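Local coordinates for Afp2 (Serratia entomophila, PDB 6RBN), which probably serves as a sheath subunit of the anti-feeding prophage, a contractile injection system, packing with Afp3 in the sheath around the inner tube, at residues T101-A106 / Y124-L129; V29-Y34 / Y83-A88; T111-F116 / G128-P133; T152-A157 / T240-D245. All coordinates share one frame; numbering follows the deposited sequence.

How the contacts relate
Along the chain contact 2 closes first; contact 1 then opens, contact 3 opens within it, both end around strand 127-129, and contact 4 comes last. Contacts 1 and 2 are neighbouring parallel pairings in one mixed sheet, centres about 9 Å apart, joined where strand 102-105 lies beside strand 30-34. Contact 3 sets helix 112-122 against the same sheet and shares Gly-128 and Leu-129 with contact 1. In contact 4 strand 156-157, an end strand of the sheet within this chain, meets the loop before helix 250-267. Contacts 2 and 4, centres about 22 Å apart, do not touch. The four contacts together run from the sheet interior to the subtilisin-like domain's join with the C-terminal part.

Contact 1 (T101-A106 / Y124-L129); sequences TLIVAA and YRIFGL
The one aromatic ring in play, Phe-127, meets Leu-102 only at its rim: the CD2 methyl of Leu-102 lies near the ring plane, 4.2 Å from CD2 of Phe-127, while CG stands anti to the backbone N (chi1 -171°) and carries the ring away from strand 102-105 toward Ile-250 of helix 250-267. This is the parallel pair of a beta-alpha-beta crossover, in which helix 112-122 links strand 102-105 to strand 127-129. Leu-102, Val-104, Phe-127 and Leu-129 share one face of the sheet. There Leu-129 CD1 reaches two partners, Val-104 CG2 at 3.8 Å and, crossing obliquely, Leu-102 CD2 at 4.0 Å. Helix 173-187 covers Val-104 and Leu-129. On the face of Ile-103, its CD1 crosses CD1 of Ile-126, just before strand 127-129, at 3.7 Å. Ile-126 gets there with CG1 in the crowded position between N and C, and both rest on Val-94 of helix 90-97. Beyond this end of the pair the chain reaches its neighbours: Arg-125 makes salt bridges with Glu-260 and with Glu-14 of an Afp3 chain. Four backbone bonds hold the strands in register. Phe-127 O receives Ile-103 N, the straightest of them at 166°, and Ile-103 O receives Leu-129 N at 2.8 Å, nearly along the C=O axis. The last carbonyl, Leu-129 O, lies within bonding distance of the Ser-174 hydroxyl, which Ala-105 O, Phe-130 O and Asp-131 also approach, and takes Ala-105 N at 3.0 Å in the carbonyl plane.

Contact 2 (V29-Y34 / Y83-A88); sequences VPLFAY and YLVNEA
Two parallel strands, 30-34 and 83-86, pair here inside the mixed sheet, with strand 102-105 flanking the first and the antiparallel strand 46-49 flanking the second. Five backbone bonds join them. The shortest, Phe-32 N to Tyr-83 O at 2.8 Å, runs almost along the C=O axis; two others, Val-85 N to Phe-32 O and Glu-87 N to Tyr-34 O, are weak. Tyr-34 has the largest share of any residue. Its CG takes the crowded position between N and C (chi1 64°), which swings the ring over strand 83-86 so that one face lies on Asn-86, whose CB sits 3.9 Å from the centroid of the Tyr-34 ring in a CH-pi contact. The amide of Asn-86 is turned 32° from the ring plane, and its OD1 bonds Asn-89. Leu-84 C lies at the ring edge, and Leu-84 CD2 is 4.1 Å from Tyr-34 CD1; that same methyl presses on Phe-32 CB at 3.8 Å. Across the sheet, Leu-31 CD1 crosses Val-85 CG2 obliquely at 3.8 Å. Helix 66-75 covers Phe-32 and Leu-84, with Trp-74 set edge-to-face to the Phe-32 ring, whereas Ile-90 and Ala-93 of helix 90-97 cover Leu-31 and Val-85. A mainly parallel sheet with an apolar layer and helices on both sides is a three-layer alpha/beta/alpha sandwich, consistent with the subtilisin-like domain of tail sheath proteins.

Contact 3 (T111-F116 / G128-P133); sequences TTYTAF and GLFDGP
Thr-112 O is the best-held polar atom among the bonds within these two segments, gripped by two N-H groups of its own helix: Phe-116 N at 2.6 Å and, weakly, Ala-115 N at 3.3 Å. No hydrogen bond crosses from helix 112-122 to segment 128-133. What crosses is an aromatic cluster of Tyr-113, Phe-116 and Phe-130, filling the angle between the helix of a beta-alpha-beta unit and the end of its second strand. Phe-130 is the middle ring and plays both roles. Its tip points into Phe-116: CZ of Phe-130 lies over the centre of the Phe-116 ring, 3.5 Å from CD2 of Phe-116, in an edge-to-face (T-shaped) pair with planes at 88°. Its own face receives the edge of Tyr-113 in an offset edge-to-face pair, planes at 85°, where Tyr-113 CE1 comes to 3.4 Å from Phe-130 CD1. Phe-116 stands with CG anti to its backbone N (chi1 177°), which sends the ring to the strand, where CE1, 3.5 Å from Gly-128 N, occupies the place beside Gly-128 where a side chain would begin. Ile-126 and Phe-155 touch the same ring. Past the cluster, Ser-174 OG sits among Asp-131 OD1 and several backbone carbonyls, and OD2 bonds Gly-107 N. The helix is thus seated on the strand by apolar contact and by ring edges, probably slightly positive, facing electron-rich ring faces, while Thr-112 O is bonded within its helix and the Asp-131 carboxylate to other parts of the chain.

Contact 4 (T152-A157 / T240-D245); sequences TSPFGA and TLEDSD
Segment 240-245 has no regular secondary structure and is bonded to 152-157 by one hydrogen bond, Leu-241 N to Gly-156 O, weak and bent at 3.1 Å and 129°, with Thr-240 CA making a CA-H...O contact to the same oxygen. Gly-156 and Ala-157 form the parallel strand that is outermost within this chain in the sheet of the subtilisin-like domain, and the loop alongside leads into helix 250-267, so the contact joins this end strand to the start of the C-terminal part of the chain. Leu-241 buries the most area. Its CG is anti to the carbonyl carbon (chi1 -71°), which lays the side chain along the backbone of Gly-156: CG comes 3.5 Å from Gly-156 O and CD1 3.9 Å from Gly-156 C. Its CB meets the loop carbonyl Ser-153 O at 3.3 Å. Thr-240 reaches the carbonyl of Gly-156 too, its CB 3.6 Å from Gly-156 O and its CG2 near Pro-154 O, while its OG1 bonds Trp-247 O within the loop. The ring of Pro-154 also packs on Trp-247. Glu-242, CG anti to the backbone N (chi1 180°) and extended beyond, lies alongside Pro-154 and points the same way. Its carboxylate reaches the proline with one oxygen: OE1 of Glu-242 is equally distant, 3.3 Å, from CB, CG and CD of the Pro-154 ring.

Contact 1 (T101-A106 / Y124-L129)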
loop_
_atom_site.group_PDB
_atom_site.type_symbol
_atom_site.label_atom_id
_atom_site.label_comp_id
_atom_site.label_asym_id
_atom_site.label_seq_id
_atom_site.Cartn_x
_atom_site.Cartn_y
_atom_site.Cartn_z
ATOM N N THR C 101 55.443 -33.108 -56.331
ATOM C CA THR C 101 56.228 -33.447 -55.154
ATOM C C THR C 101 57.560 -34.094 -55.491
ATOM O O THR C 101 58.499 -34.004 -54.701
ATOM C CB THR C 101 55.432 -34.380 -54.240
ATOM O OG1 THR C 101 55.133 -35.591 -54.939
ATOM C CG2 THR C 101 54.137 -33.726 -53.816
ATOM N N LEU C 102 57.664 -34.745 -56.645
ATOM C CA LEU C 102 58.874 -35.436 -57.062
ATOM C C LEU C 102 59.356 -34.904 -58.402
ATOM O O LEU C 102 58.552 -34.626 -59.295
ATOM C CB LEU C 102 58.631 -36.940 -57.173
ATOM C CG LEU C 102 58.414 -37.728 -55.888
ATOM C CD1 LEU C 102 57.942 -39.119 -56.225
ATOM C CD2 LEU C 102 59.714 -37.787 -55.119
ATOM N N ILE C 103 60.668 -34.765 -58.541
ATOM C CA ILE C 103 61.302 -34.512 -59.830
ATOM C C ILE C 103 62.125 -35.744 -60.164
ATOM O O ILE C 103 63.143 -36.020 -59.517
ATOM C CB ILE C 103 62.163 -33.245 -59.822
ATOM C CG1 ILE C 103 61.287 -32.013 -59.622
ATOM C CG2 ILE C 103 62.940 -33.120 -61.117
ATOM C CD1 ILE C 103 62.069 -30.747 -59.435
ATOM N N VAL C 104 61.687 -36.489 -61.166
ATOM C CA VAL C 104 62.272 -37.776 -61.509
ATOM C C VAL C 104 63.077 -37.575 -62.786
ATOM O O VAL C 104 62.514 -37.448 -63.877
ATOM C CB VAL C 104 61.199 -38.855 -61.678
ATOM C CG1 VAL C 104 61.825 -40.161 -62.078
ATOM C CG2 VAL C 104 60.414 -39.018 -60.395
ATOM N N ALA C 105 64.400 -37.532 -62.652
ATOM C CA ALA C 105 65.297 -37.414 -63.798
ATOM C C ALA C 105 65.326 -38.757 -64.511
ATOM O O ALA C 105 66.038 -39.678 -64.117
ATOM C CB ALA C 105 66.688 -36.988 -63.355
ATOM N N ALA C 106 64.527 -38.878 -65.569
ATOM C CA ALA C 106 64.378 -40.143 -66.285
ATOM C C ALA C 106 65.462 -40.238 -67.356
ATOM O O ALA C 106 65.230 -40.033 -68.549
ATOM C CB ALA C 106 62.984 -40.254 -66.884
ATOM N N TYR C 124 60.264 -24.761 -53.292
ATOM C CA TYR C 124 59.039 -25.365 -53.797
ATOM C C TYR C 124 58.742 -26.750 -53.235
ATOM O O TYR C 124 57.847 -27.421 -53.759
ATOM C CB TYR C 124 59.065 -25.421 -55.317
ATOM C CG TYR C 124 58.686 -24.116 -55.953
ATOM C CD1 TYR C 124 57.355 -23.742 -56.041
ATOM C CD2 TYR C 124 59.647 -23.260 -56.464
ATOM C CE1 TYR C 124 56.987 -22.554 -56.616
ATOM C CE2 TYR C 124 59.286 -22.065 -57.047
ATOM C CZ TYR C 124 57.953 -21.717 -57.119
ATOM O OH TYR C 124 57.588 -20.527 -57.697
ATOM N N ARG C 125 59.477 -27.189 -52.203
ATOM C CA ARG C 125 59.143 -28.363 -51.378
ATOM C C ARG C 125 59.115 -29.659 -52.185
ATOM O O ARG C 125 58.231 -30.499 -52.010
ATOM C CB ARG C 125 57.809 -28.179 -50.652
ATOM C CG ARG C 125 57.676 -26.935 -49.807
ATOM C CD ARG C 125 58.619 -26.919 -48.637
ATOM N NE ARG C 125 59.845 -26.179 -48.904
ATOM C CZ ARG C 125 60.904 -26.200 -48.105
ATOM N NH1 ARG C 125 60.875 -26.926 -47.002
ATOM N NH2 ARG C 125 61.985 -25.498 -48.404
ATOM N N ILE C 126 60.074 -29.820 -53.085
ATOM C CA ILE C 126 60.130 -30.980 -53.945
ATOM C C ILE C 126 61.265 -31.892 -53.494
ATOM O O ILE C 126 62.073 -31.541 -52.642
ATOM C CB ILE C 126 60.250 -30.571 -55.435
ATOM C CG1 ILE C 126 61.244 -29.418 -55.618
ATOM C CG2 ILE C 126 58.896 -30.188 -55.985
ATOM C CD1 ILE C 126 62.672 -29.811 -55.856
ATOM N N PHE C 127 61.316 -33.092 -54.064
ATOM C CA PHE C 127 62.383 -34.044 -53.786
ATOM C C PHE C 127 62.837 -34.647 -55.105
ATOM O O PHE C 127 62.020 -35.182 -55.857
ATOM C CB PHE C 127 61.915 -35.141 -52.829
ATOM C CG PHE C 127 63.017 -36.030 -52.345
ATOM C CD1 PHE C 127 63.871 -35.606 -51.342
ATOM C CD2 PHE C 127 63.211 -37.284 -52.895
ATOM C CE1 PHE C 127 64.888 -36.414 -50.893
ATOM C CE2 PHE C 127 64.231 -38.097 -52.451
ATOM C CZ PHE C 127 65.070 -37.658 -51.449
ATOM N N GLY C 128 64.132 -34.555 -55.384
ATOM C CA GLY C 128 64.663 -35.014 -56.651
ATOM C C GLY C 128 65.169 -36.444 -56.603
ATOM O O GLY C 128 65.689 -36.906 -55.597
ATOM N N LEU C 129 65.009 -37.142 -57.724
ATOM C CA LEU C 129 65.441 -38.530 -57.865
ATOM C C LEU C 129 66.365 -38.587 -59.077
ATOM O O LEU C 129 65.898 -38.574 -60.219
ATOM C CB LEU C 129 64.244 -39.457 -58.024
ATOM C CG LEU C 129 63.266 -39.489 -56.852
ATOM C CD1 LEU C 129 62.064 -40.344 -57.185
ATOM C CD2 LEU C 129 63.946 -39.986 -55.597
#

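Contact 2 (V29-Y34 / Y83-A88)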
loop_
_atom_site.group_PDB
_atom_site.type_symbol
_atom_site.label_atom_id
_atom_site.label_comp_id
_atom_site.label_asym_id
_atom_site.label_seq_id
_atom_site.Cartn_x
_atom_site.Cartn_y
_atom_site.Cartn_z
ATOM N N VAL C 29 53.347 -37.071 -56.561
ATOM C CA VAL C 29 52.979 -36.609 -57.890
ATOM C C VAL C 29 54.256 -36.178 -58.600
ATOM O O VAL C 29 54.793 -35.103 -58.337
ATOM C CB VAL C 29 51.958 -35.457 -57.831
ATOM C CG1 VAL C 29 51.626 -34.961 -59.226
ATOM C CG2 VAL C 29 50.701 -35.896 -57.113
ATOM N N PRO C 30 54.784 -37.007 -59.491
ATOM C CA PRO C 30 56.134 -36.790 -60.009
ATOM C C PRO C 30 56.160 -35.983 -61.299
ATOM O O PRO C 30 55.161 -35.827 -62.001
ATOM C CB PRO C 30 56.619 -38.218 -60.276
ATOM C CG PRO C 30 55.393 -38.905 -60.686
ATOM C CD PRO C 30 54.265 -38.321 -59.891
ATOM N N LEU C 31 57.352 -35.480 -61.600
ATOM C CA LEU C 31 57.668 -34.860 -62.880
ATOM C C LEU C 31 58.744 -35.717 -63.529
ATOM O O LEU C 31 59.849 -35.844 -62.990
ATOM C CB LEU C 31 58.136 -33.415 -62.691
ATOM C CG LEU C 31 58.429 -32.505 -63.887
ATOM C CD1 LEU C 31 58.101 -31.085 -63.537
ATOM C CD2 LEU C 31 59.887 -32.564 -64.278
ATOM N N PHE C 32 58.431 -36.303 -64.678
ATOM C CA PHE C 32 59.396 -37.100 -65.427
ATOM C C PHE C 32 60.049 -36.215 -66.479
ATOM O O PHE C 32 59.405 -35.822 -67.454
ATOM C CB PHE C 32 58.720 -38.307 -66.065
ATOM C CG PHE C 32 58.295 -39.347 -65.083
ATOM C CD1 PHE C 32 59.194 -40.292 -64.627
ATOM C CD2 PHE C 32 57.001 -39.375 -64.603
ATOM C CE1 PHE C 32 58.803 -41.252 -63.721
ATOM C CE2 PHE C 32 56.607 -40.335 -63.701
ATOM C CZ PHE C 32 57.510 -41.271 -63.256
ATOM N N ALA C 33 61.324 -35.904 -66.281
ATOM C CA ALA C 33 62.059 -35.059 -67.207
ATOM C C ALA C 33 62.621 -35.898 -68.345
ATOM O O ALA C 33 63.243 -36.937 -68.106
ATOM C CB ALA C 33 63.188 -34.325 -66.484
ATOM N N TYR C 34 62.395 -35.453 -69.575
ATOM C CA TYR C 34 62.999 -36.072 -70.743
ATOM C C TYR C 34 63.933 -35.087 -71.432
ATOM O O TYR C 34 63.892 -33.879 -71.187
ATOM C CB TYR C 34 61.935 -36.590 -71.721
ATOM C CG TYR C 34 61.040 -35.546 -72.352
ATOM C CD1 TYR C 34 59.870 -35.141 -71.729
ATOM C CD2 TYR C 34 61.336 -35.010 -73.599
ATOM C CE1 TYR C 34 59.040 -34.203 -72.311
ATOM C CE2 TYR C 34 60.514 -34.073 -74.187
ATOM C CZ TYR C 34 59.367 -33.675 -73.541
ATOM O OH TYR C 34 58.546 -32.741 -74.126
ATOM N N TYR C 83 53.623 -35.882 -64.916
ATOM C CA TYR C 83 53.912 -34.846 -65.897
ATOM C C TYR C 83 55.146 -35.226 -66.700
ATOM O O TYR C 83 56.177 -35.585 -66.122
ATOM C CB TYR C 83 54.144 -33.500 -65.202
ATOM C CG TYR C 83 52.936 -32.914 -64.494
ATOM C CD1 TYR C 83 51.644 -33.244 -64.864
ATOM C CD2 TYR C 83 53.101 -32.056 -63.422
ATOM C CE1 TYR C 83 50.554 -32.718 -64.198
ATOM C CE2 TYR C 83 52.015 -31.526 -62.756
ATOM C CZ TYR C 83 50.746 -31.860 -63.149
ATOM O OH TYR C 83 49.662 -31.336 -62.491
ATOM N N LEU C 84 55.042 -35.157 -68.025
ATOM C CA LEU C 84 56.213 -35.170 -68.899
ATOM C C LEU C 84 56.584 -33.739 -69.247
ATOM O O LEU C 84 55.859 -33.062 -69.979
ATOM C CB LEU C 84 55.974 -35.968 -70.174
ATOM C CG LEU C 84 56.106 -37.475 -70.101
ATOM C CD1 LEU C 84 55.789 -38.077 -71.454
ATOM C CD2 LEU C 84 57.521 -37.816 -69.673
ATOM N N VAL C 85 57.717 -33.282 -68.728
ATOM C CA VAL C 85 58.243 -31.955 -69.005
ATOM C C VAL C 85 59.643 -32.131 -69.577
ATOM O O VAL C 85 60.432 -32.911 -69.039
ATOM C CB VAL C 85 58.266 -31.085 -67.733
ATOM C CG1 VAL C 85 58.792 -29.706 -68.037
ATOM C CG2 VAL C 85 56.884 -31.006 -67.114
ATOM N N ASN C 86 59.940 -31.443 -70.680
ATOM C CA ASN C 86 61.303 -31.474 -71.196
ATOM C C ASN C 86 62.238 -30.703 -70.272
ATOM O O ASN C 86 61.812 -29.813 -69.536
ATOM C CB ASN C 86 61.375 -30.933 -72.629
ATOM C CG ASN C 86 60.766 -29.560 -72.785
ATOM O OD1 ASN C 86 60.274 -28.961 -71.834
ATOM N ND2 ASN C 86 60.804 -29.045 -74.007
ATOM N N GLU C 87 63.527 -31.054 -70.329
ATOM C CA GLU C 87 64.514 -30.622 -69.343
ATOM C C GLU C 87 64.731 -29.111 -69.308
ATOM O O GLU C 87 65.231 -28.595 -68.302
ATOM C CB GLU C 87 65.852 -31.310 -69.612
ATOM C CG GLU C 87 66.460 -30.921 -70.945
ATOM C CD GLU C 87 67.797 -31.570 -71.213
ATOM O OE1 GLU C 87 68.252 -32.371 -70.379
ATOM O OE2 GLU C 87 68.404 -31.262 -72.259
ATOM N N ALA C 88 64.366 -28.389 -70.366
ATOM C CA ALA C 88 64.522 -26.944 -70.389
ATOM C C ALA C 88 63.334 -26.209 -69.793
ATOM O O ALA C 88 63.313 -24.975 -69.823
ATOM C CB ALA C 88 64.750 -26.465 -71.823
#

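Contact 3 (T111-F116 / G128-P133)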
loop_
_atom_site.group_PDB
_atom_site.type_symbol
_atom_site.label_atom_id
_atom_site.label_comp_id
_atom_site.label_asym_id
_atom_site.label_seq_id
_atom_site.Cartn_x
_atom_site.Cartn_y
_atom_site.Cartn_z
ATOM N N THR C 111 71.291 -30.807 -66.854
ATOM C CA THR C 111 70.306 -29.784 -67.179
ATOM C C THR C 111 69.129 -29.823 -66.224
ATOM O O THR C 111 68.623 -28.774 -65.817
ATOM C CB THR C 111 69.820 -29.966 -68.624
ATOM O OG1 THR C 111 70.947 -29.978 -69.504
ATOM C CG2 THR C 111 68.899 -28.830 -69.043
ATOM N N THR C 112 68.702 -31.027 -65.839
ATOM C CA THR C 112 67.817 -31.180 -64.694
ATOM C C THR C 112 68.507 -30.735 -63.411
ATOM O O THR C 112 67.862 -30.145 -62.539
ATOM C CB THR C 112 67.357 -32.638 -64.598
ATOM O OG1 THR C 112 66.694 -33.000 -65.811
ATOM C CG2 THR C 112 66.386 -32.853 -63.453
ATOM N N TYR C 113 69.823 -30.955 -63.309
ATOM C CA TYR C 113 70.563 -30.646 -62.085
ATOM C C TYR C 113 70.613 -29.145 -61.833
ATOM O O TYR C 113 70.418 -28.687 -60.703
ATOM C CB TYR C 113 71.995 -31.185 -62.163
ATOM C CG TYR C 113 72.169 -32.684 -62.291
ATOM C CD1 TYR C 113 71.135 -33.567 -62.022
ATOM C CD2 TYR C 113 73.391 -33.213 -62.693
ATOM C CE1 TYR C 113 71.309 -34.927 -62.159
ATOM C CE2 TYR C 113 73.572 -34.572 -62.825
ATOM C CZ TYR C 113 72.528 -35.422 -62.555
ATOM O OH TYR C 113 72.690 -36.781 -62.684
ATOM N N THR C 114 70.872 -28.360 -62.881
ATOM C CA THR C 114 70.938 -26.913 -62.724
ATOM C C THR C 114 69.562 -26.273 -62.602
ATOM O O THR C 114 69.472 -25.126 -62.158
ATOM C CB THR C 114 71.704 -26.277 -63.886
ATOM O OG1 THR C 114 71.848 -24.873 -63.648
ATOM C CG2 THR C 114 70.980 -26.491 -65.198
ATOM N N ALA C 115 68.501 -26.981 -62.976
ATOM C CA ALA C 115 67.143 -26.516 -62.747
ATOM C C ALA C 115 66.527 -27.111 -61.492
ATOM O O ALA C 115 65.503 -26.608 -61.023
ATOM C CB ALA C 115 66.261 -26.834 -63.955
ATOM N N PHE C 116 67.115 -28.182 -60.959
ATOM C CA PHE C 116 66.753 -28.653 -59.628
ATOM C C PHE C 116 67.141 -27.633 -58.568
ATOM O O PHE C 116 66.330 -27.284 -57.707
ATOM C CB PHE C 116 67.431 -29.993 -59.355
ATOM C CG PHE C 116 67.193 -30.525 -57.987
ATOM C CD1 PHE C 116 65.980 -31.092 -57.658
ATOM C CD2 PHE C 116 68.188 -30.470 -57.029
ATOM C CE1 PHE C 116 65.764 -31.584 -56.399
ATOM C CE2 PHE C 116 67.971 -30.961 -55.772
ATOM C CZ PHE C 116 66.763 -31.518 -55.457
ATOM N N GLY C 128 64.132 -34.555 -55.384
ATOM C CA GLY C 128 64.663 -35.014 -56.651
ATOM C C GLY C 128 65.169 -36.444 -56.603
ATOM O O GLY C 128 65.689 -36.906 -55.597
ATOM N N LEU C 129 65.009 -37.142 -57.724
ATOM C CA LEU C 129 65.441 -38.530 -57.865
ATOM C C LEU C 129 66.365 -38.587 -59.077
ATOM O O LEU C 129 65.898 -38.574 -60.219
ATOM C CB LEU C 129 64.244 -39.457 -58.024
ATOM C CG LEU C 129 63.266 -39.489 -56.852
ATOM C CD1 LEU C 129 62.064 -40.344 -57.185
ATOM C CD2 LEU C 129 63.946 -39.986 -55.597
ATOM N N PHE C 130 67.668 -38.639 -58.833
ATOM C CA PHE C 130 68.663 -38.510 -59.888
ATOM C C PHE C 130 69.063 -39.904 -60.379
ATOM O O PHE C 130 68.348 -40.877 -60.137
ATOM C CB PHE C 130 69.827 -37.663 -59.379
ATOM C CG PHE C 130 69.396 -36.319 -58.884
ATOM C CD1 PHE C 130 68.889 -35.381 -59.761
ATOM C CD2 PHE C 130 69.512 -35.987 -57.548
ATOM C CE1 PHE C 130 68.488 -34.146 -59.315
ATOM C CE2 PHE C 130 69.117 -34.748 -57.098
ATOM C CZ PHE C 130 68.604 -33.829 -57.983
ATOM N N ASP C 131 70.159 -40.012 -61.127
ATOM C CA ASP C 131 70.579 -41.281 -61.705
ATOM C C ASP C 131 72.057 -41.511 -61.454
ATOM O O ASP C 131 72.840 -40.565 -61.366
ATOM C CB ASP C 131 70.342 -41.339 -63.213
ATOM C CG ASP C 131 68.895 -41.485 -63.568
ATOM O OD1 ASP C 131 68.144 -42.077 -62.775
ATOM O OD2 ASP C 131 68.513 -41.018 -64.653
ATOM N N GLY C 132 72.435 -42.779 -61.374
ATOM C CA GLY C 132 73.827 -43.150 -61.377
ATOM C C GLY C 132 74.328 -43.290 -62.798
ATOM O O GLY C 132 73.569 -43.126 -63.758
ATOM N N PRO C 133 75.620 -43.575 -62.961
ATOM C CA PRO C 133 76.166 -43.776 -64.309
ATOM C C PRO C 133 75.622 -45.034 -64.963
ATOM O O PRO C 133 75.321 -46.026 -64.296
ATOM C CB PRO C 133 77.674 -43.892 -64.065
ATOM C CG PRO C 133 77.897 -43.172 -62.791
ATOM C CD PRO C 133 76.688 -43.450 -61.958
#

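Contact 4 (T152-A157 / T240-D245)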
loop_
_atom_site.group_PDB
_atom_site.type_symbol
_atom_site.label_atom_id
_atom_site.label_comp_id
_atom_site.label_asym_id
_atom_site.label_seq_id
_atom_site.Cartn_x
_atom_site.Cartn_y
_atom_site.Cartn_z
ATOM N N THR C 152 74.608 -30.854 -53.606
ATOM C CA THR C 152 74.860 -31.176 -52.208
ATOM C C THR C 152 73.626 -30.846 -51.365
ATOM O O THR C 152 73.685 -30.802 -50.132
ATOM C CB THR C 152 76.107 -30.425 -51.724
ATOM O OG1 THR C 152 77.062 -30.392 -52.789
ATOM C CG2 THR C 152 76.803 -31.167 -50.579
ATOM N N SER C 153 72.499 -30.624 -52.023
ATOM C CA SER C 153 71.261 -30.267 -51.359
ATOM C C SER C 153 70.664 -31.483 -50.654
ATOM O O SER C 153 70.852 -32.616 -51.096
ATOM C CB SER C 153 70.260 -29.727 -52.372
ATOM O OG SER C 153 69.859 -30.754 -53.255
ATOM N N PRO C 154 69.930 -31.276 -49.559
ATOM C CA PRO C 154 69.252 -32.389 -48.887
ATOM C C PRO C 154 67.956 -32.840 -49.540
ATOM O O PRO C 154 67.186 -33.554 -48.899
ATOM C CB PRO C 154 68.964 -31.809 -47.500
ATOM C CG PRO C 154 68.839 -30.370 -47.716
ATOM C CD PRO C 154 69.835 -30.031 -48.776
ATOM N N PHE C 155 67.682 -32.433 -50.777
ATOM C CA PHE C 155 66.428 -32.710 -51.453
ATOM C C PHE C 155 66.579 -33.727 -52.578
ATOM O O PHE C 155 65.709 -33.805 -53.449
ATOM C CB PHE C 155 65.846 -31.411 -52.003
ATOM C CG PHE C 155 65.413 -30.438 -50.949
ATOM C CD1 PHE C 155 64.138 -30.481 -50.437
ATOM C CD2 PHE C 155 66.298 -29.487 -50.461
ATOM C CE1 PHE C 155 63.732 -29.587 -49.485
ATOM C CE2 PHE C 155 65.898 -28.593 -49.488
ATOM C CZ PHE C 155 64.616 -28.645 -48.998
ATOM N N GLY C 156 67.661 -34.501 -52.585
ATOM C CA GLY C 156 67.914 -35.406 -53.684
ATOM C C GLY C 156 68.590 -36.684 -53.230
ATOM O O GLY C 156 69.180 -36.760 -52.152
ATOM N N ALA C 157 68.479 -37.696 -54.088
ATOM C CA ALA C 157 69.194 -38.955 -53.943
ATOM C C ALA C 157 69.458 -39.508 -55.336
ATOM O O ALA C 157 68.824 -39.097 -56.309
ATOM C CB ALA C 157 68.413 -39.948 -53.088
ATOM N N THR C 240 70.138 -39.196 -48.254
ATOM C CA THR C 240 70.102 -38.061 -49.168
ATOM C C THR C 240 71.526 -37.640 -49.526
ATOM O O THR C 240 72.505 -38.267 -49.121
ATOM C CB THR C 240 69.337 -36.879 -48.563
ATOM O OG1 THR C 240 69.975 -36.464 -47.350
ATOM C CG2 THR C 240 67.908 -37.247 -48.268
ATOM N N LEU C 241 71.629 -36.550 -50.283
ATOM C CA LEU C 241 72.917 -36.016 -50.706
ATOM C C LEU C 241 73.618 -35.204 -49.627
ATOM O O LEU C 241 74.786 -34.849 -49.810
ATOM C CB LEU C 241 72.737 -35.158 -51.956
ATOM C CG LEU C 241 72.411 -35.917 -53.236
ATOM C CD1 LEU C 241 71.972 -34.980 -54.335
ATOM C CD2 LEU C 241 73.642 -36.655 -53.663
ATOM N N GLU C 242 72.952 -34.899 -48.517
ATOM C CA GLU C 242 73.575 -34.214 -47.392
ATOM C C GLU C 242 73.655 -35.164 -46.208
ATOM O O GLU C 242 72.630 -35.667 -45.742
ATOM C CB GLU C 242 72.803 -32.956 -47.001
ATOM C CG GLU C 242 73.431 -32.237 -45.822
ATOM C CD GLU C 242 72.723 -30.955 -45.456
ATOM O OE1 GLU C 242 71.746 -30.600 -46.137
ATOM O OE2 GLU C 242 73.138 -30.304 -44.478
ATOM N N ASP C 243 74.870 -35.401 -45.723
ATOM C CA ASP C 243 75.082 -36.278 -44.575
ATOM C C ASP C 243 75.243 -35.437 -43.311
ATOM O O ASP C 243 76.335 -35.234 -42.787
ATOM C CB ASP C 243 76.290 -37.176 -44.811
ATOM C CG ASP C 243 76.450 -38.226 -43.737
ATOM O OD1 ASP C 243 75.670 -39.201 -43.736
ATOM O OD2 ASP C 243 77.357 -38.081 -42.893
ATOM N N SER C 244 74.110 -34.939 -42.829
ATOM C CA SER C 244 74.044 -34.198 -41.583
ATOM C C SER C 244 73.165 -34.952 -40.597
ATOM O O SER C 244 72.470 -35.900 -40.959
ATOM C CB SER C 244 73.498 -32.785 -41.803
ATOM O OG SER C 244 72.156 -32.830 -42.252
ATOM N N ASP C 245 73.197 -34.521 -39.335
ATOM C CA ASP C 245 72.341 -35.142 -38.331
ATOM C C ASP C 245 70.878 -34.771 -38.510
ATOM O O ASP C 245 70.006 -35.481 -38.003
ATOM C CB ASP C 245 72.798 -34.757 -36.926
ATOM C CG ASP C 245 74.087 -35.438 -36.528
ATOM O OD1 ASP C 245 74.333 -36.567 -37.001
ATOM O OD2 ASP C 245 74.854 -34.845 -35.743
#